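Local structure of erythropoietin (Homo sapiens, 1EER) at residues K52-E55 with V56-A60; Q65-A68 with L69-E72; T107-A111 with L112-K116. The protein acts as a hormone that binds and dimerises its receptor EPOR, activating JAK2 signalling and so controlling red-cell proliferation, differentiation and circulating mass. The protein carries 5 engineered substitutions. All coordinates share one frame; numbering follows the deposited sequence.

Contact 1 (K52-E55 with V56-A60); sequences KRME and VGQQA
The flat peptide group joining Glu55 to Val56 is approached at its oxygen from above its plane, by Gln58 N. This N-H binds Glu55 O at 2.9 Å, with the donor lifted 52° out of the carbonyl plane and an N-H...O angle of 141°. At the oxygen end of the same group, Gln58 CB closes to 3.2 Å from Glu55 O. This is a loop-to-helix junction, where residues 52-55 lead into helix 56-82, the second long helix of the four-helix cytokine bundle. The backbone bond spans three residues (i+3 to i), and Gln59 N to Val56 O, 2.8 Å, repeats the pattern one residue on.

Outside this turn, Met54 crosses Gln58 at a slant. Met54 CG is tucked between its own N and C (chi1 54°), and the bend further along the chain brings SD to 3.6 Å from Gln58 CG, on the aliphatic stem, with CB next nearest. A bend at chi2 carries the Gln58 amide away from the loop.

The Gln59 side chain reaches back toward the loop while also touching Tyr156 and Glu159 of helix 138-161. Lys52 NZ makes a salt bridge to an acidic side chain of another protein chain. One water ties loop to helix: it donates to Met54 O at 2.6 Å and accepts from Gln59 NE2, also at 2.6 Å.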
ATOM      1  N   LYS A  52       2.085  16.594 -16.351  1.00 28.55           N
ATOM      2  CA  LYS A  52       0.884  17.396 -16.147  1.00 30.15           C
ATOM      3  C   LYS A  52       0.523  18.296 -17.333  1.00 28.70           C
ATOM      4  O   LYS A  52      -0.529  18.921 -17.374  1.00 28.56           O
ATOM      5  CB  LYS A  52       1.088  18.246 -14.892  1.00 33.45           C
ATOM      6  CG  LYS A  52       1.996  19.452 -15.146  1.00 38.11           C
ATOM      7  CD  LYS A  52       2.145  20.339 -13.910  1.00 45.56           C
ATOM      8  CE  LYS A  52       2.113  19.536 -12.604  1.00 46.16           C
ATOM      9  NZ  LYS A  52       2.817  20.272 -11.556  1.00 48.02           N
ATOM     10  N   ARG A  53       1.400  18.363 -18.331  1.00 24.01           N
ATOM     11  CA  ARG A  53       1.144  19.193 -19.498  1.00 22.65           C
ATOM     12  C   ARG A  53       0.619  18.423 -20.700  1.00 23.56           C
ATOM     13  O   ARG A  53       0.041  19.013 -21.616  1.00 21.55           O
ATOM     14  CB  ARG A  53       2.420  19.923 -19.908  1.00 29.82           C
ATOM     15  CG  ARG A  53       2.993  20.814 -18.834  1.00 34.92           C
ATOM     16  CD  ARG A  53       3.964  21.809 -19.428  1.00 39.34           C
ATOM     17  NE  ARG A  53       4.445  21.410 -20.750  1.00 43.00           N
ATOM     18  CZ  ARG A  53       4.555  22.241 -21.784  1.00 41.03           C
ATOM     19  NH1 ARG A  53       4.216  23.516 -21.652  1.00 40.95           N
ATOM     20  NH2 ARG A  53       5.010  21.800 -22.950  1.00 45.97           N
ATOM     21  N   MET A  54       0.814  17.108 -20.710  1.00 23.89           N
ATOM     22  CA  MET A  54       0.353  16.317 -21.843  1.00 24.19           C
ATOM     23  C   MET A  54      -1.132  15.993 -21.790  1.00 24.82           C
ATOM     24  O   MET A  54      -1.728  15.933 -20.713  1.00 25.30           O
ATOM     25  CB  MET A  54       1.165  15.023 -21.967  1.00 21.37           C
ATOM     26  CG  MET A  54       1.220  14.165 -20.726  1.00 23.09           C
ATOM     27  SD  MET A  54       1.879  12.527 -21.102  1.00 29.26           S
ATOM     28  CE  MET A  54       3.481  12.606 -20.327  1.00 34.21           C
ATOM     29  N   GLU A  55      -1.731  15.813 -22.965  1.00 22.82           N
ATOM     30  CA  GLU A  55      -3.145  15.468 -23.058  1.00 24.73           C
ATOM     31  C   GLU A  55      -3.371  14.350 -22.044  1.00 25.51           C
ATOM     32  O   GLU A  55      -2.618  13.378 -22.017  1.00 27.54           O
ATOM     33  CB  GLU A  55      -3.472  14.974 -24.471  1.00 25.02           C
ATOM     34  CG  GLU A  55      -4.935  15.122 -24.870  1.00 23.33           C
ATOM     35  CD  GLU A  55      -5.291  14.289 -26.085  1.00 25.96           C
ATOM     36  OE1 GLU A  55      -4.360  13.852 -26.799  1.00 29.14           O
ATOM     37  OE2 GLU A  55      -6.498  14.073 -26.329  1.00 27.44           O
ATOM     38  N   VAL A  56      -4.393  14.490 -21.204  1.00 25.97           N
ATOM     39  CA  VAL A  56      -4.672  13.492 -20.174  1.00 24.31           C
ATOM     40  C   VAL A  56      -4.858  12.097 -20.751  1.00 22.39           C
ATOM     41  O   VAL A  56      -4.435  11.107 -20.156  1.00 27.16           O
ATOM     42  CB  VAL A  56      -5.921  13.872 -19.358  1.00 24.46           C
ATOM     43  CG1 VAL A  56      -6.077  12.923 -18.181  1.00 31.19           C
ATOM     44  CG2 VAL A  56      -5.804  15.310 -18.865  1.00 23.32           C
ATOM     45  N   GLY A  57      -5.487  12.026 -21.916  1.00 23.20           N
ATOM     46  CA  GLY A  57      -5.703  10.742 -22.557  1.00 25.18           C
ATOM     47  C   GLY A  57      -4.416   9.973 -22.764  1.00 27.42           C
ATOM     48  O   GLY A  57      -4.421   8.742 -22.761  1.00 30.98           O
ATOM     49  N   GLN A  58      -3.314  10.698 -22.948  1.00 25.57           N
ATOM     50  CA  GLN A  58      -2.003  10.087 -23.141  1.00 23.86           C
ATOM     51  C   GLN A  58      -1.534   9.391 -21.858  1.00 21.06           C
ATOM     52  O   GLN A  58      -0.706   8.475 -21.901  1.00 22.77           O
ATOM     53  CB  GLN A  58      -0.978  11.148 -23.575  1.00 23.81           C
ATOM     54  CG  GLN A  58       0.450  10.617 -23.770  1.00 21.74           C
ATOM     55  CD  GLN A  58       0.539   9.480 -24.781  1.00 24.94           C
ATOM     56  OE1 GLN A  58      -0.289   9.373 -25.697  1.00 21.47           O
ATOM     57  NE2 GLN A  58       1.545   8.620 -24.617  1.00 23.37           N
ATOM     58  N   GLN A  59      -2.048   9.827 -20.712  1.00 19.58           N
ATOM     59  CA  GLN A  59      -1.674   9.171 -19.466  1.00 20.46           C
ATOM     60  C   GLN A  59      -2.208   7.732 -19.587  1.00 18.84           C
ATOM     61  O   GLN A  59      -1.520   6.765 -19.262  1.00 19.67           O
ATOM     62  CB  GLN A  59      -2.316   9.885 -18.274  1.00 20.58           C
ATOM     63  CG  GLN A  59      -1.977  11.367 -18.155  1.00 21.39           C
ATOM     64  CD  GLN A  59      -2.582  12.004 -16.908  1.00 26.27           C
ATOM     65  OE1 GLN A  59      -3.272  11.343 -16.133  1.00 24.43           O
ATOM     66  NE2 GLN A  59      -2.324  13.293 -16.713  1.00 20.88           N
ATOM     67  N   ALA A  60      -3.442   7.612 -20.077  1.00 19.62           N
ATOM     68  CA  ALA A  60      -4.087   6.320 -20.280  1.00 21.87           C
ATOM     69  C   ALA A  60      -3.223   5.434 -21.181  1.00 22.20           C
ATOM     70  O   ALA A  60      -2.932   4.286 -20.844  1.00 24.74           O
ATOM     71  CB  ALA A  60      -5.460   6.523 -20.905  1.00 15.14           C
TER
HETATM   72  O   HOH W   1      -1.788  15.463 -18.132  1.00 26.50           O

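Contact 2 (Q65-A68 with L69-E72); sequences QGLA and LLSE
Glu72 brings its side chain back to the carbonyl oxygen of Ala68, one turn earlier, and every step meets that same acceptor. Its CB is 3.8 Å from Ala68 O. CG comes closest, at 3.2 Å from Ala68 O, because a chi1 of -58° sets it beside the Glu72 backbone N, which itself binds that oxygen at 3.2 Å. The extended remainder of the chain then runs past: the carboxylate carbon is still near, and at the tip OE2 stands 3.5 Å from Ala68 O, an approach of two acceptors that is not a bond and may be mildly unfavourable.

The backbone is regular alpha-helix in the middle of helix 56-82, with Leu69 N bound to Gln65 O, Leu70 N to Gly66 O and Ser71 N to Leu67 O. The first of these points nearly down the carbonyl bond; the next two are tilted by a little over 20° from the carbonyl plane. In the four-helix cytokine bundle such a helix is amphipathic, and here Leu67 and Leu70 supply the inward side: Leu67 packs on helices 91-111 and 138-161, Leu70 on Phe148 and on Pro42 of a loop. Their CD1 atoms lie 4.5 Å apart, a light touch between neighbours on one face. Ser71, which touches Leu102 of helix 91-111, places OG 3.1 Å from Leu67 O, while its CB rests 3.5 Å from Ala68 O.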
ATOM      1  N   GLN A  65      -0.618   0.477 -21.853  1.00 19.41           N
ATOM      2  CA  GLN A  65       0.363  -0.265 -22.618  1.00 20.76           C
ATOM      3  C   GLN A  65       1.533  -0.672 -21.737  1.00 23.44           C
ATOM      4  O   GLN A  65       2.002  -1.806 -21.815  1.00 27.52           O
ATOM      5  CB  GLN A  65       0.858   0.568 -23.780  1.00 22.49           C
ATOM      6  CG  GLN A  65      -0.188   0.778 -24.821  1.00 25.48           C
ATOM      7  CD  GLN A  65       0.308   1.638 -25.943  1.00 27.22           C
ATOM      8  OE1 GLN A  65      -0.468   2.310 -26.614  1.00 35.18           O
ATOM      9  NE2 GLN A  65       1.614   1.628 -26.156  1.00 32.77           N
ATOM     10  N   GLY A  66       1.996   0.245 -20.890  1.00 15.84           N
ATOM     11  CA  GLY A  66       3.107  -0.078 -20.016  1.00 11.56           C
ATOM     12  C   GLY A  66       2.815  -1.278 -19.141  1.00 16.46           C
ATOM     13  O   GLY A  66       3.669  -2.146 -18.946  1.00 14.18           O
ATOM     14  N   LEU A  67       1.597  -1.320 -18.604  1.00 24.55           N
ATOM     15  CA  LEU A  67       1.152  -2.415 -17.739  1.00 21.31           C
ATOM     16  C   LEU A  67       1.122  -3.735 -18.501  1.00 18.81           C
ATOM     17  O   LEU A  67       1.470  -4.783 -17.953  1.00 17.52           O
ATOM     18  CB  LEU A  67      -0.243  -2.115 -17.195  1.00 23.78           C
ATOM     19  CG  LEU A  67      -0.715  -2.917 -15.984  1.00 24.30           C
ATOM     20  CD1 LEU A  67       0.084  -2.510 -14.750  1.00 21.69           C
ATOM     21  CD2 LEU A  67      -2.211  -2.681 -15.787  1.00 20.16           C
ATOM     22  N   ALA A  68       0.699  -3.671 -19.764  1.00 15.53           N
ATOM     23  CA  ALA A  68       0.641  -4.853 -20.618  1.00 18.08           C
ATOM     24  C   ALA A  68       2.038  -5.441 -20.798  1.00 16.19           C
ATOM     25  O   ALA A  68       2.235  -6.645 -20.672  1.00 15.71           O
ATOM     26  CB  ALA A  68       0.048  -4.483 -21.968  1.00 16.44           C
ATOM     27  N   LEU A  69       3.013  -4.581 -21.086  1.00 16.27           N
ATOM     28  CA  LEU A  69       4.394  -5.009 -21.283  1.00 14.70           C
ATOM     29  C   LEU A  69       4.916  -5.606 -19.988  1.00 14.52           C
ATOM     30  O   LEU A  69       5.618  -6.622 -19.993  1.00 16.67           O
ATOM     31  CB  LEU A  69       5.237  -3.800 -21.717  1.00 20.80           C
ATOM     32  CG  LEU A  69       6.769  -3.749 -21.674  1.00 21.57           C
ATOM     33  CD1 LEU A  69       7.376  -5.057 -22.108  1.00 28.00           C
ATOM     34  CD2 LEU A  69       7.234  -2.624 -22.586  1.00 20.02           C
ATOM     35  N   LEU A  70       4.551  -4.964 -18.880  1.00 16.18           N
ATOM     36  CA  LEU A  70       4.935  -5.392 -17.539  1.00 14.47           C
ATOM     37  C   LEU A  70       4.416  -6.803 -17.259  1.00 14.11           C
ATOM     38  O   LEU A  70       5.144  -7.661 -16.755  1.00 19.43           O
ATOM     39  CB  LEU A  70       4.367  -4.416 -16.496  1.00 15.69           C
ATOM     40  CG  LEU A  70       5.301  -3.812 -15.432  1.00 22.86           C
ATOM     41  CD1 LEU A  70       4.472  -3.206 -14.310  1.00 19.85           C
ATOM     42  CD2 LEU A  70       6.244  -4.864 -14.867  1.00 20.81           C
ATOM     43  N   SER A  71       3.149  -7.037 -17.578  1.00 18.50           N
ATOM     44  CA  SER A  71       2.547  -8.351 -17.369  1.00 21.28           C
ATOM     45  C   SER A  71       3.341  -9.415 -18.125  1.00 20.54           C
ATOM     46  O   SER A  71       3.611 -10.499 -17.601  1.00 24.29           O
ATOM     47  CB  SER A  71       1.098  -8.357 -17.860  1.00 18.74           C
ATOM     48  OG  SER A  71       0.289  -7.487 -17.093  1.00 19.60           O
ATOM     49  N   GLU A  72       3.715  -9.098 -19.360  1.00 24.33           N
ATOM     50  CA  GLU A  72       4.472 -10.030 -20.187  1.00 25.11           C
ATOM     51  C   GLU A  72       5.848 -10.262 -19.584  1.00 24.93           C
ATOM     52  O   GLU A  72       6.374 -11.379 -19.631  1.00 24.00           O
ATOM     53  CB  GLU A  72       4.632  -9.489 -21.610  1.00 27.42           C
ATOM     54  CG  GLU A  72       3.331  -9.185 -22.331  1.00 35.84           C
ATOM     55  CD  GLU A  72       3.559  -8.470 -23.655  1.00 37.99           C
ATOM     56  OE1 GLU A  72       4.525  -8.826 -24.360  1.00 42.16           O
ATOM     57  OE2 GLU A  72       2.777  -7.553 -23.992  1.00 40.42           O
TER

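Contact 3 (T107-A111 with L112-K116); sequences TLLRA and LGAQK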
ATOM      1  N   THR A 107      -7.646  -5.716 -15.019  1.00 15.61           N
ATOM      2  CA  THR A 107      -9.098  -5.739 -15.065  1.00 17.79           C
ATOM      3  C   THR A 107      -9.606  -4.440 -14.457  1.00 17.53           C
ATOM      4  O   THR A 107     -10.513  -3.807 -14.989  1.00 19.25           O
ATOM      5  CB  THR A 107      -9.666  -6.941 -14.265  1.00 27.48           C
ATOM      6  OG1 THR A 107      -9.253  -8.171 -14.879  1.00 33.01           O
ATOM      7  CG2 THR A 107     -11.187  -6.892 -14.235  1.00 33.77           C
ATOM      8  N   LEU A 108      -8.990  -4.043 -13.349  1.00 22.73           N
ATOM      9  CA  LEU A 108      -9.353  -2.818 -12.639  1.00 22.28           C
ATOM     10  C   LEU A 108      -9.205  -1.556 -13.505  1.00 25.31           C
ATOM     11  O   LEU A 108     -10.082  -0.680 -13.498  1.00 21.76           O
ATOM     12  CB  LEU A 108      -8.494  -2.692 -11.376  1.00 22.58           C
ATOM     13  CG  LEU A 108      -9.176  -2.799 -10.002  1.00 25.74           C
ATOM     14  CD1 LEU A 108     -10.440  -3.651 -10.079  1.00 22.15           C
ATOM     15  CD2 LEU A 108      -8.186  -3.381  -9.008  1.00 25.44           C
ATOM     16  N   LEU A 109      -8.104  -1.473 -14.251  1.00 19.85           N
ATOM     17  CA  LEU A 109      -7.826  -0.326 -15.117  1.00 21.52           C
ATOM     18  C   LEU A 109      -8.820  -0.175 -16.254  1.00 23.75           C
ATOM     19  O   LEU A 109      -9.271   0.930 -16.564  1.00 23.92           O
ATOM     20  CB  LEU A 109      -6.431  -0.450 -15.719  1.00 22.72           C
ATOM     21  CG  LEU A 109      -5.460   0.678 -15.426  1.00 25.34           C
ATOM     22  CD1 LEU A 109      -5.688   1.200 -14.015  1.00 25.66           C
ATOM     23  CD2 LEU A 109      -4.048   0.155 -15.587  1.00 27.03           C
ATOM     24  N   ARG A 110      -9.138  -1.296 -16.891  1.00 25.19           N
ATOM     25  CA  ARG A 110     -10.064  -1.302 -18.008  1.00 22.19           C
ATOM     26  C   ARG A 110     -11.393  -0.715 -17.587  1.00 16.35           C
ATOM     27  O   ARG A 110     -11.968   0.101 -18.291  1.00 21.07           O
ATOM     28  CB  ARG A 110     -10.267  -2.732 -18.508  1.00 21.86           C
ATOM     29  CG  ARG A 110     -11.447  -2.899 -19.440  1.00 25.25           C
ATOM     30  CD  ARG A 110     -11.537  -4.328 -19.929  1.00 26.24           C
ATOM     31  NE  ARG A 110     -10.222  -4.851 -20.276  1.00 28.66           N
ATOM     32  CZ  ARG A 110      -9.826  -6.089 -20.022  1.00 29.47           C
ATOM     33  NH1 ARG A 110     -10.650  -6.931 -19.415  1.00 32.80           N
ATOM     34  NH2 ARG A 110      -8.609  -6.484 -20.368  1.00 27.27           N
ATOM     35  N   ALA A 111     -11.884  -1.144 -16.436  1.00 25.07           N
ATOM     36  CA  ALA A 111     -13.157  -0.654 -15.928  1.00 24.57           C
ATOM     37  C   ALA A 111     -13.057   0.846 -15.768  1.00 26.81           C
ATOM     38  O   ALA A 111     -14.052   1.552 -15.868  1.00 29.26           O
ATOM     39  CB  ALA A 111     -13.474  -1.306 -14.598  1.00 23.86           C
ATOM     40  N   LEU A 112     -11.841   1.321 -15.522  1.00 28.32           N
ATOM     41  CA  LEU A 112     -11.580   2.744 -15.358  1.00 27.83           C
ATOM     42  C   LEU A 112     -11.613   3.456 -16.713  1.00 30.21           C
ATOM     43  O   LEU A 112     -11.642   4.685 -16.782  1.00 36.16           O
ATOM     44  CB  LEU A 112     -10.213   2.945 -14.694  1.00 34.24           C
ATOM     45  CG  LEU A 112     -10.001   4.020 -13.617  1.00 29.00           C
ATOM     46  CD1 LEU A 112      -8.614   4.582 -13.786  1.00 19.91           C
ATOM     47  CD2 LEU A 112     -11.044   5.128 -13.709  1.00 26.99           C
ATOM     48  N   GLY A 113     -11.598   2.682 -17.793  1.00 28.46           N
ATOM     49  CA  GLY A 113     -11.646   3.264 -19.122  1.00 24.24           C
ATOM     50  C   GLY A 113     -10.288   3.404 -19.765  1.00 22.77           C
ATOM     51  O   GLY A 113     -10.178   3.940 -20.869  1.00 22.55           O
ATOM     52  N   ALA A 114      -9.264   2.902 -19.074  1.00 22.62           N
ATOM     53  CA  ALA A 114      -7.874   2.959 -19.530  1.00 21.55           C
ATOM     54  C   ALA A 114      -7.622   2.295 -20.878  1.00 23.54           C
ATOM     55  O   ALA A 114      -6.946   2.869 -21.739  1.00 20.52           O
ATOM     56  CB  ALA A 114      -6.963   2.341 -18.481  1.00 16.35           C
ATOM     57  N   GLN A 115      -8.148   1.086 -21.060  1.00 20.46           N
ATOM     58  CA  GLN A 115      -7.954   0.376 -22.314  1.00 20.43           C
ATOM     59  C   GLN A 115      -8.659   1.057 -23.481  1.00 19.49           C
ATOM     60  O   GLN A 115      -8.120   1.131 -24.584  1.00 20.14           O
ATOM     61  CB  GLN A 115      -8.441  -1.065 -22.203  1.00 22.92           C
ATOM     62  CG  GLN A 115      -8.179  -1.841 -23.478  1.00 19.76           C
ATOM     63  CD  GLN A 115      -8.703  -3.244 -23.421  1.00 23.29           C
ATOM     64  OE1 GLN A 115      -9.824  -3.484 -22.967  1.00 24.89           O
ATOM     65  NE2 GLN A 115      -7.899  -4.187 -23.883  1.00 23.42           N
ATOM     66  N   LYS A 116      -9.867   1.548 -23.240  1.00 22.16           N
ATOM     67  CA  LYS A 116     -10.624   2.238 -24.276  1.00 24.51           C
ATOM     68  C   LYS A 116      -9.914   3.521 -24.712  1.00 24.15           C
ATOM     69  O   LYS A 116      -9.704   3.754 -25.903  1.00 22.16           O
ATOM     70  CB  LYS A 116     -12.020   2.589 -23.764  1.00 26.60           C
ATOM     71  CG  LYS A 116     -13.022   2.894 -24.860  1.00 34.68           C
ATOM     72  CD  LYS A 116     -13.457   4.342 -24.812  1.00 40.02           C
ATOM     73  CE  LYS A 116     -13.323   5.007 -26.174  1.00 47.15           C
ATOM     74  NZ  LYS A 116     -13.697   6.455 -26.116  1.00 50.85           N
TER
HETATM   75  O   HOH W   2     -11.376   0.471 -21.019  1.00 16.66           O
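Leu109 and Ala114 meet twice across this turn, once through backbone and once through side chains. The Leu109 carbonyl takes the N-H of Ala114, 3.2 Å from Leu109 O to Ala114 N, and a second, weak bond from Leu112 N. That same Leu112 N-H is shared, since it also reaches Leu108 O weakly.

Arg110 O, one residue on, is held from two directions: Gly113 N binds it at 2.7 Å, lying 61° out of the carbonyl plane, and a water donates to it. The water in turn accepts from Lys116 N at 2.9 Å, so a backbone donor in the first turn of helix 114-120 is satisfied by solvent tied to the previous helix.

Farther out, Arg110 and Gln115 lie side by side, their guanidinium and amide planes 24° apart. With CG anti to the backbone N on both residues and the arginine bent at chi3, NE comes to 3.0 Å from Gln115 OE1, a weak hydrogen bond. Gln115 also packs on Trp64.

Leu109 CG rests 3.8 Å from Ala114 CB, and Ala114 in turn touches Tyr156 of helix 138-161. Gly113, at a phi of 97°, is the first residue to leave helical angles and sits at the N-cap position of helix 114-120. Ala114 N to Leu109 O (6→1) and Gly113 N to Arg110 O (5→2), with the Leu109-Ala114 side-chain contact across them, make a textbook Schellman motif.

How the contacts relate
Along the chain the contacts come in series. Contacts 1 and 2 share helix 56-82, one at its beginning and the other in its middle, with centres 18 Å apart and no touch between them. Contact 3 lies where helix 91-111, next in the chain, gives way to helix 114-120, and it meets both. Its centre is about 16 Å from that of contact 1, where Ala60 CB packs on Ala114 O at 4.0 Å, and about 14 Å from that of contact 2, where Leu67 CD2 and Leu109 CD2 approach to 3.4 Å. Thus Leu67 and Leu109 join two long helices of the four-helix cytokine fold, and Ala60 with Ala114 adds short helix 114-120.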